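Local coordinates for R.Ecl18kI (Enterobacter cloacae, PDB 2GB7), which recognises the double-stranded DNA sequence 5'-CCNGG-3', flipping nucleotides out of the helix, and cleaves it before the first C, at residues 201-213 with 225-239. The protein carries 1 engineered substitution. Residues are numbered along the deposited sequence; the frame is centred on the assembly and turned at random.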
ATOM      1  N   ILE F 201       4.417  22.505   3.920  1.00  8.26           N
ATOM      2  CA  ILE F 201       5.461  22.401   2.911  1.00  8.19           C
ATOM      3  C   ILE F 201       5.105  23.280   1.711  1.00  8.87           C
ATOM      4  O   ILE F 201       3.963  23.323   1.266  1.00  9.49           O
ATOM      5  CB  ILE F 201       5.677  20.921   2.545  1.00  7.88           C
ATOM      6  CG1 ILE F 201       6.484  20.297   3.665  1.00  8.21           C
ATOM      7  CG2 ILE F 201       6.399  20.799   1.213  1.00  8.33           C
ATOM      8  CD1 ILE F 201       6.418  18.780   3.648  1.00  9.73           C
ATOM      9  N   ARG F 202       6.081  24.065   1.237  1.00  8.01           N
ATOM     10  CA  ARG F 202       5.846  24.959   0.115  1.00  8.20           C
ATOM     11  C   ARG F 202       5.639  24.160  -1.188  1.00  8.97           C
ATOM     12  O   ARG F 202       4.699  24.382  -1.930  1.00  8.49           O
ATOM     13  CB  ARG F 202       7.049  25.887  -0.062  1.00  8.19           C
ATOM     14  CG  ARG F 202       6.850  26.905  -1.181  1.00  8.51           C
ATOM     15  CD  ARG F 202       8.113  27.763  -1.403  1.00 10.56           C
ATOM     16  NE  ARG F 202       9.249  26.910  -1.778  1.00 13.56           N
ATOM     17  CZ  ARG F 202      10.234  26.533  -0.959  0.50 13.60           C
ATOM     18  NH1 ARG F 202      10.275  26.953   0.303  0.50 13.03           N
ATOM     19  NH2 ARG F 202      11.191  25.729  -1.416  0.50 14.90           N
ATOM     20  N   GLU F 203       6.518  23.195  -1.410  1.00  9.55           N
ATOM     21  CA  GLU F 203       6.452  22.347  -2.582  1.00 10.24           C
ATOM     22  C   GLU F 203       7.255  21.103  -2.276  1.00 11.36           C
ATOM     23  O   GLU F 203       8.214  21.135  -1.501  1.00 10.90           O
ATOM     24  CB  GLU F 203       7.037  23.046  -3.801  1.00 11.69           C
ATOM     25  CG  GLU F 203       8.475  23.478  -3.617  1.00 16.40           C
ATOM     26  CD  GLU F 203       8.908  24.490  -4.663  1.00 22.56           C
ATOM     27  OE1 GLU F 203       8.828  24.136  -5.879  1.00 20.92           O
ATOM     28  OE2 GLU F 203       9.343  25.618  -4.268  1.00 25.30           O
ATOM     29  N   MET F 204       6.857  19.988  -2.861  1.00  9.69           N
ATOM     30  CA  MET F 204       7.610  18.744  -2.688  1.00 10.59           C
ATOM     31  C   MET F 204       7.800  18.096  -4.044  1.00  9.50           C
ATOM     32  O   MET F 204       6.883  18.048  -4.883  1.00 11.09           O
ATOM     33  CB  MET F 204       6.913  17.762  -1.718  1.00 12.75           C
ATOM     34  CG  MET F 204       7.867  16.727  -1.014  1.00 14.54           C
ATOM     35  SD  MET F 204       7.011  15.523  -0.032  1.00 29.64           S
ATOM     36  CE  MET F 204       5.793  16.528   0.808  1.00 28.62           C
ATOM     37  N   TYR F 205       8.983  17.558  -4.229  1.00  7.81           N
ATOM     38  CA  TYR F 205       9.252  16.800  -5.456  1.00  6.57           C
ATOM     39  C   TYR F 205       8.988  15.354  -5.112  1.00  6.91           C
ATOM     40  O   TYR F 205       9.477  14.868  -4.092  1.00  9.72           O
ATOM     41  CB  TYR F 205      10.708  16.964  -5.852  1.00  7.23           C
ATOM     42  CG  TYR F 205      10.974  18.393  -6.319  1.00  7.43           C
ATOM     43  CD1 TYR F 205      11.044  18.680  -7.669  1.00 10.00           C
ATOM     44  CD2 TYR F 205      11.079  19.426  -5.390  1.00 10.89           C
ATOM     45  CE1 TYR F 205      11.263  19.984  -8.114  1.00  9.32           C
ATOM     46  CE2 TYR F 205      11.243  20.719  -5.805  1.00 11.31           C
ATOM     47  CZ  TYR F 205      11.353  20.989  -7.174  1.00 15.12           C
ATOM     48  OH  TYR F 205      11.576  22.281  -7.601  1.00 16.39           O
ATOM     49  N   LEU F 206       8.243  14.675  -5.983  1.00  5.82           N
ATOM     50  CA  LEU F 206       7.854  13.266  -5.792  1.00  7.51           C
ATOM     51  C   LEU F 206       8.485  12.454  -6.891  1.00  7.01           C
ATOM     52  O   LEU F 206       8.008  12.449  -8.039  1.00  7.74           O
ATOM     53  CB  LEU F 206       6.337  13.124  -5.823  1.00  7.32           C
ATOM     54  CG  LEU F 206       5.811  11.679  -5.797  1.00  7.07           C
ATOM     55  CD1 LEU F 206       6.339  11.025  -4.536  1.00  9.28           C
ATOM     56  CD2 LEU F 206       4.253  11.615  -5.866  1.00  9.38           C
ATOM     57  N   ALA F 207       9.592  11.818  -6.546  1.00  6.77           N
ATOM     58  CA  ALA F 207      10.336  11.015  -7.523  1.00  7.18           C
ATOM     59  C   ALA F 207       9.635   9.687  -7.730  1.00  7.97           C
ATOM     60  O   ALA F 207       9.307   9.024  -6.749  1.00  7.49           O
ATOM     61  CB  ALA F 207      11.715  10.745  -7.000  1.00  8.71           C
ATOM     62  N   THR F 208       9.496   9.243  -8.985  1.00  7.72           N
ATOM     63  CA  THR F 208       8.833   7.932  -9.227  1.00  8.55           C
ATOM     64  C   THR F 208       9.337   7.276 -10.480  1.00  7.88           C
ATOM     65  O   THR F 208       9.907   7.941 -11.328  1.00  7.51           O
ATOM     66  CB  THR F 208       7.267   8.085  -9.322  1.00  8.79           C
ATOM     67  OG1 THR F 208       6.639   6.791  -9.314  1.00  8.69           O
ATOM     68  CG2 THR F 208       6.858   8.811 -10.595  1.00  9.48           C
ATOM     69  N   LEU F 209       9.159   5.954 -10.571  1.00  8.45           N
ATOM     70  CA  LEU F 209       9.438   5.224 -11.794  1.00 10.39           C
ATOM     71  C   LEU F 209       8.160   4.829 -12.532  1.00 10.62           C
ATOM     72  O   LEU F 209       8.218   4.216 -13.600  1.00 11.71           O
ATOM     73  CB  LEU F 209      10.267   3.973 -11.460  1.00  9.61           C
ATOM     74  CG  LEU F 209      11.645   4.343 -10.921  1.00 12.00           C
ATOM     75  CD1 LEU F 209      12.469   3.146 -10.557  1.00 12.70           C
ATOM     76  CD2 LEU F 209      12.428   5.248 -11.898  1.00 12.20           C
ATOM     77  N   ASP F 210       7.011   5.174 -11.946  1.00 11.39           N
ATOM     78  CA  ASP F 210       5.694   4.807 -12.437  1.00 12.76           C
ATOM     79  C   ASP F 210       5.448   5.396 -13.814  1.00 12.92           C
ATOM     80  O   ASP F 210       5.701   6.570 -14.024  1.00 13.37           O
ATOM     81  CB  ASP F 210       4.634   5.361 -11.473  1.00 11.21           C
ATOM     82  CG  ASP F 210       3.292   4.657 -11.598  1.00 14.90           C
ATOM     83  OD1 ASP F 210       2.803   4.431 -12.718  1.00 23.43           O
ATOM     84  OD2 ASP F 210       2.735   4.303 -10.568  1.00 12.61           O
ATOM     85  N   ASP F 211       4.952   4.573 -14.733  1.00 13.69           N
ATOM     86  CA  ASP F 211       4.634   5.005 -16.098  1.00 15.45           C
ATOM     87  C   ASP F 211       3.146   5.185 -16.362  1.00 15.83           C
ATOM     88  O   ASP F 211       2.720   5.319 -17.526  1.00 16.31           O
ATOM     89  CB  ASP F 211       5.209   3.989 -17.121  1.00 16.00           C
ATOM     90  CG  ASP F 211       4.676   2.552 -16.928  1.00 19.51           C
ATOM     91  OD1 ASP F 211       3.716   2.319 -16.174  1.00 24.60           O
ATOM     92  OD2 ASP F 211       5.228   1.618 -17.557  1.00 25.69           O
ATOM     93  N   SER F 212       2.338   5.145 -15.307  1.00 15.03           N
ATOM     94  CA  SER F 212       0.929   4.873 -15.536  1.00 15.03           C
ATOM     95  C   SER F 212      -0.013   5.836 -14.882  1.00 13.92           C
ATOM     96  O   SER F 212      -1.228   5.694 -15.024  1.00 14.79           O
ATOM     97  CB  SER F 212       0.564   3.429 -15.118  1.00 14.85           C
ATOM     98  OG  SER F 212       0.599   3.330 -13.699  1.00 17.09           O
ATOM     99  N   PHE F 213       0.525   6.838 -14.195  1.00 12.91           N
ATOM    100  CA  PHE F 213      -0.350   7.779 -13.490  1.00 12.52           C
ATOM    101  C   PHE F 213      -1.063   8.722 -14.466  1.00 12.27           C
ATOM    102  O   PHE F 213      -0.556   9.027 -15.553  1.00 11.73           O
ATOM    103  CB  PHE F 213       0.427   8.547 -12.409  1.00 12.56           C
ATOM    104  CG  PHE F 213       1.640   9.267 -12.928  1.00 11.85           C
ATOM    105  CD1 PHE F 213       1.540  10.591 -13.369  1.00 11.76           C
ATOM    106  CD2 PHE F 213       2.880   8.639 -12.963  1.00 11.54           C
ATOM    107  CE1 PHE F 213       2.637  11.268 -13.831  1.00 11.20           C
ATOM    108  CE2 PHE F 213       4.015   9.324 -13.448  1.00 10.37           C
ATOM    109  CZ  PHE F 213       3.890  10.629 -13.882  1.00 13.20           C
ATOM    110  N   ASN F 225       0.852  21.473  -4.917  1.00  8.32           N
ATOM    111  CA  ASN F 225       2.258  21.846  -5.028  1.00  8.60           C
ATOM    112  C   ASN F 225       3.200  20.651  -4.845  1.00  8.61           C
ATOM    113  O   ASN F 225       4.289  20.765  -4.281  1.00  8.99           O
ATOM    114  CB  ASN F 225       2.576  22.987  -4.074  1.00  8.45           C
ATOM    115  CG  ASN F 225       1.800  24.212  -4.426  1.00  9.52           C
ATOM    116  OD1 ASN F 225       1.993  24.797  -5.492  1.00 13.72           O
ATOM    117  ND2 ASN F 225       0.939  24.625  -3.535  1.00  9.46           N
ATOM    118  N   VAL F 226       2.784  19.527  -5.393  1.00  8.12           N
ATOM    119  CA  VAL F 226       3.631  18.345  -5.478  1.00  7.92           C
ATOM    120  C   VAL F 226       3.929  18.138  -6.953  1.00  7.92           C
ATOM    121  O   VAL F 226       3.005  18.115  -7.768  1.00  7.68           O
ATOM    122  CB  VAL F 226       2.905  17.104  -4.927  1.00  8.02           C
ATOM    123  CG1 VAL F 226       3.759  15.870  -5.126  1.00  8.51           C
ATOM    124  CG2 VAL F 226       2.621  17.267  -3.434  1.00  9.05           C
ATOM    125  N   VAL F 227       5.209  18.037  -7.289  1.00  8.73           N
ATOM    126  CA  VAL F 227       5.595  17.868  -8.692  1.00  9.39           C
ATOM    127  C   VAL F 227       6.190  16.503  -8.873  1.00  9.97           C
ATOM    128  O   VAL F 227       7.108  16.143  -8.145  1.00 11.02           O
ATOM    129  CB  VAL F 227       6.644  18.909  -9.121  1.00  9.80           C
ATOM    130  CG1 VAL F 227       6.903  18.767 -10.591  1.00 13.14           C
ATOM    131  CG2 VAL F 227       6.120  20.295  -8.841  1.00 15.23           C
ATOM    132  N   VAL F 228       5.651  15.741  -9.832  1.00  8.43           N
ATOM    133  CA  VAL F 228       6.165  14.404 -10.133  1.00  8.74           C
ATOM    134  C   VAL F 228       7.415  14.551 -10.990  1.00  7.85           C
ATOM    135  O   VAL F 228       7.472  15.392 -11.926  1.00  9.36           O
ATOM    136  CB  VAL F 228       5.143  13.550 -10.872  1.00  9.07           C
ATOM    137  CG1 VAL F 228       5.689  12.127 -11.129  1.00 13.31           C
ATOM    138  CG2 VAL F 228       3.834  13.504 -10.048  1.00 11.94           C
ATOM    139  N   VAL F 229       8.409  13.762 -10.609  1.00  6.65           N
ATOM    140  CA  VAL F 229       9.743  13.750 -11.222  1.00  6.49           C
ATOM    141  C   VAL F 229       9.963  12.310 -11.657  1.00  6.83           C
ATOM    142  O   VAL F 229       9.827  11.388 -10.854  1.00  7.16           O
ATOM    143  CB  VAL F 229      10.822  14.165 -10.221  1.00  6.20           C
ATOM    144  CG1 VAL F 229      12.205  14.064 -10.831  1.00  7.20           C
ATOM    145  CG2 VAL F 229      10.596  15.610  -9.741  1.00  7.81           C
ATOM    146  N   THR F 230      10.289  12.086 -12.921  1.00  7.08           N
ATOM    147  CA  THR F 230      10.561  10.698 -13.354  1.00  6.25           C
ATOM    148  C   THR F 230      11.698  10.710 -14.363  1.00  7.40           C
ATOM    149  O   THR F 230      12.329  11.732 -14.571  1.00  6.70           O
ATOM    150  CB  THR F 230       9.277  10.010 -13.914  1.00  7.87           C
ATOM    151  OG1 THR F 230       9.452   8.594 -13.998  1.00  9.14           O
ATOM    152  CG2 THR F 230       8.847  10.582 -15.282  1.00  9.25           C
ATOM    153  N   THR F 231      12.000   9.559 -14.930  1.00  7.31           N
ATOM    154  CA  THR F 231      13.100   9.490 -15.862  1.00  8.04           C
ATOM    155  C   THR F 231      12.766  10.207 -17.148  1.00  9.44           C
ATOM    156  O   THR F 231      11.604  10.515 -17.443  1.00  8.97           O
ATOM    157  CB  THR F 231      13.458   8.041 -16.211  1.00  8.49           C
ATOM    158  OG1 THR F 231      12.302   7.390 -16.766  1.00  8.42           O
ATOM    159  CG2 THR F 231      13.943   7.307 -14.978  1.00  9.45           C
ATOM    160  N   VAL F 232      13.826  10.486 -17.929  1.00 10.78           N
ATOM    161  CA  VAL F 232      13.623  11.105 -19.225  1.00 12.74           C
ATOM    162  C   VAL F 232      12.770  10.162 -20.066  1.00 12.80           C
ATOM    163  O   VAL F 232      11.803  10.591 -20.696  1.00 13.84           O
ATOM    164  CB  VAL F 232      14.960  11.413 -19.976  1.00 14.01           C
ATOM    165  CG1 VAL F 232      14.677  11.898 -21.416  1.00 15.45           C
ATOM    166  CG2 VAL F 232      15.768  12.453 -19.232  1.00 13.70           C
ATOM    167  N   GLU F 233      13.125   8.900 -20.061  1.00 11.83           N
ATOM    168  CA  GLU F 233      12.422   7.939 -20.889  1.00 12.76           C
ATOM    169  C   GLU F 233      10.933   7.939 -20.600  1.00 12.08           C
ATOM    170  O   GLU F 233      10.122   8.000 -21.505  1.00 11.33           O
ATOM    171  CB  GLU F 233      12.996   6.542 -20.702  1.00 12.98           C
ATOM    172  CG  GLU F 233      12.418   5.531 -21.683  1.00 16.76           C
ATOM    173  N   ASN F 234      10.580   7.894 -19.324  1.00 11.33           N
ATOM    174  CA  ASN F 234       9.187   7.881 -18.952  1.00 11.32           C
ATOM    175  C   ASN F 234       8.480   9.168 -19.325  1.00 11.27           C
ATOM    176  O   ASN F 234       7.353   9.132 -19.810  1.00 10.68           O
ATOM    177  CB  ASN F 234       9.067   7.643 -17.457  1.00 12.30           C
ATOM    178  CG  ASN F 234       7.683   7.194 -17.048  0.50 13.21           C
ATOM    179  OD1 ASN F 234       6.948   6.568 -17.829  0.50 16.00           O
ATOM    180  ND2 ASN F 234       7.306   7.516 -15.805  0.50 13.06           N
ATOM    181  N   LYS F 235       9.132  10.308 -19.101  1.00 11.45           N
ATOM    182  CA  LYS F 235       8.516  11.569 -19.486  1.00 12.57           C
ATOM    183  C   LYS F 235       8.224  11.592 -20.977  1.00 13.50           C
ATOM    184  O   LYS F 235       7.126  11.920 -21.388  1.00 13.33           O
ATOM    185  CB  LYS F 235       9.332  12.810 -19.105  1.00 13.22           C
ATOM    186  CG  LYS F 235       8.381  14.034 -19.157  1.00 15.41           C
ATOM    187  CD  LYS F 235       8.977  15.383 -19.265  1.00 17.51           C
ATOM    188  CE  LYS F 235       7.872  16.324 -19.703  1.00 15.88           C
ATOM    189  NZ  LYS F 235       7.918  17.637 -19.067  1.00 20.91           N
ATOM    190  N   ASN F 236       9.212  11.238 -21.781  1.00 13.51           N
ATOM    191  CA  ASN F 236       9.059  11.406 -23.209  1.00 15.69           C
ATOM    192  C   ASN F 236       8.109  10.419 -23.843  1.00 15.88           C
ATOM    193  O   ASN F 236       7.473  10.719 -24.846  1.00 16.96           O
ATOM    194  CB  ASN F 236      10.436  11.490 -23.875  1.00 15.97           C
ATOM    195  CG  ASN F 236      11.155  12.797 -23.503  1.00 19.24           C
ATOM    196  OD1 ASN F 236      10.517  13.782 -23.091  1.00 24.03           O
ATOM    197  ND2 ASN F 236      12.470  12.803 -23.609  1.00 21.10           N
ATOM    198  N   PHE F 237       7.973   9.261 -23.223  1.00 16.15           N
ATOM    199  CA  PHE F 237       7.091   8.237 -23.741  1.00 17.37           C
ATOM    200  C   PHE F 237       5.641   8.522 -23.385  1.00 17.16           C
ATOM    201  O   PHE F 237       4.744   8.357 -24.214  1.00 16.55           O
ATOM    202  CB  PHE F 237       7.475   6.873 -23.185  1.00 17.69           C
ATOM    203  CG  PHE F 237       6.619   5.759 -23.703  1.00 21.57           C
ATOM    204  CD1 PHE F 237       6.666   5.407 -25.046  1.00 23.26           C
ATOM    205  CD2 PHE F 237       5.767   5.068 -22.853  1.00 24.47           C
ATOM    206  CE1 PHE F 237       5.876   4.375 -25.543  1.00 25.84           C
ATOM    207  CE2 PHE F 237       4.970   4.029 -23.338  1.00 26.14           C
ATOM    208  CZ  PHE F 237       5.026   3.686 -24.688  1.00 25.00           C
ATOM    209  N   LYS F 238       5.411   8.964 -22.151  1.00 17.19           N
ATOM    210  CA  LYS F 238       4.053   9.044 -21.627  1.00 17.66           C
ATOM    211  C   LYS F 238       3.547  10.449 -21.270  1.00 17.27           C
ATOM    212  O   LYS F 238       2.331  10.661 -21.217  1.00 17.21           O
ATOM    213  CB  LYS F 238       3.924   8.113 -20.423  1.00 18.39           C
ATOM    214  CG  LYS F 238       3.815   6.631 -20.795  1.00 22.77           C
ATOM    215  CD  LYS F 238       2.404   6.274 -21.235  1.00 27.12           C
ATOM    216  CE  LYS F 238       2.298   4.799 -21.599  1.00 31.44           C
ATOM    217  NZ  LYS F 238       2.988   3.922 -20.592  1.00 34.03           N
ATOM    218  N   TYR F 239       4.472  11.381 -21.036  1.00 15.99           N
ATOM    219  CA  TYR F 239       4.139  12.732 -20.540  1.00 15.40           C
ATOM    220  C   TYR F 239       4.877  13.815 -21.322  1.00 15.41           C
ATOM    221  O   TYR F 239       5.238  14.860 -20.788  1.00 14.43           O
ATOM    222  CB  TYR F 239       4.474  12.820 -19.047  1.00 14.78           C
ATOM    223  CG  TYR F 239       3.820  11.698 -18.282  1.00 14.27           C
ATOM    224  CD1 TYR F 239       4.550  10.580 -17.896  1.00 12.31           C
ATOM    225  CD2 TYR F 239       2.457  11.743 -17.988  1.00 13.51           C
ATOM    226  CE1 TYR F 239       3.937   9.521 -17.210  1.00 13.07           C
ATOM    227  CE2 TYR F 239       1.831  10.695 -17.317  1.00 14.91           C
ATOM    228  CZ  TYR F 239       2.589   9.588 -16.936  1.00 12.96           C
ATOM    229  OH  TYR F 239       2.021   8.541 -16.269  1.00 13.79           O
TER
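F213 and Y239 lie in an offset stack, their planes only 7° from parallel and their centroids 4.3 Å apart. The stack is shifted so that OH of Y239 sits over the centre of the F213 ring, while F213 CZ lies over one face of the Y239 ring near its rim. Y239 OH also donates to the carbonyl O of F213 (2.7 Å), in the carbonyl plane and on a lone pair, so F213 offers Y239 both a ring to stack on and an acceptor for its hydroxyl. With chi1 at 55°, the F213 ring stands between its own N and carbonyl carbon. V228 CG1 packs against both F213 CZ (3.6 Å) and T208 CG2, and I218 of helix 215-223 touches both rings. That helix is the crossover of a right-handed beta-alpha-beta unit, whose parallel strands 204-207 and 226-230 lie side by side within the mixed sheet of this PD-(D/E)XK-type nuclease, joined by backbone hydrogen bonds, the first from M204 N to N225 O and the last from T208 N to V229 O. Further along, N234 ND2 donates to both D210 O (2.6 Å, from above the carbonyl plane) and T230 OG1, which itself donates to T208 O. The solvent side is looser: K238 CB lies over the other face of the Y239 ring, but its NZ makes just a weak 3.4 Å bond to D211 O, and D211 OD2 stays 4.4 Å from K238 NZ, too far for a salt bridge.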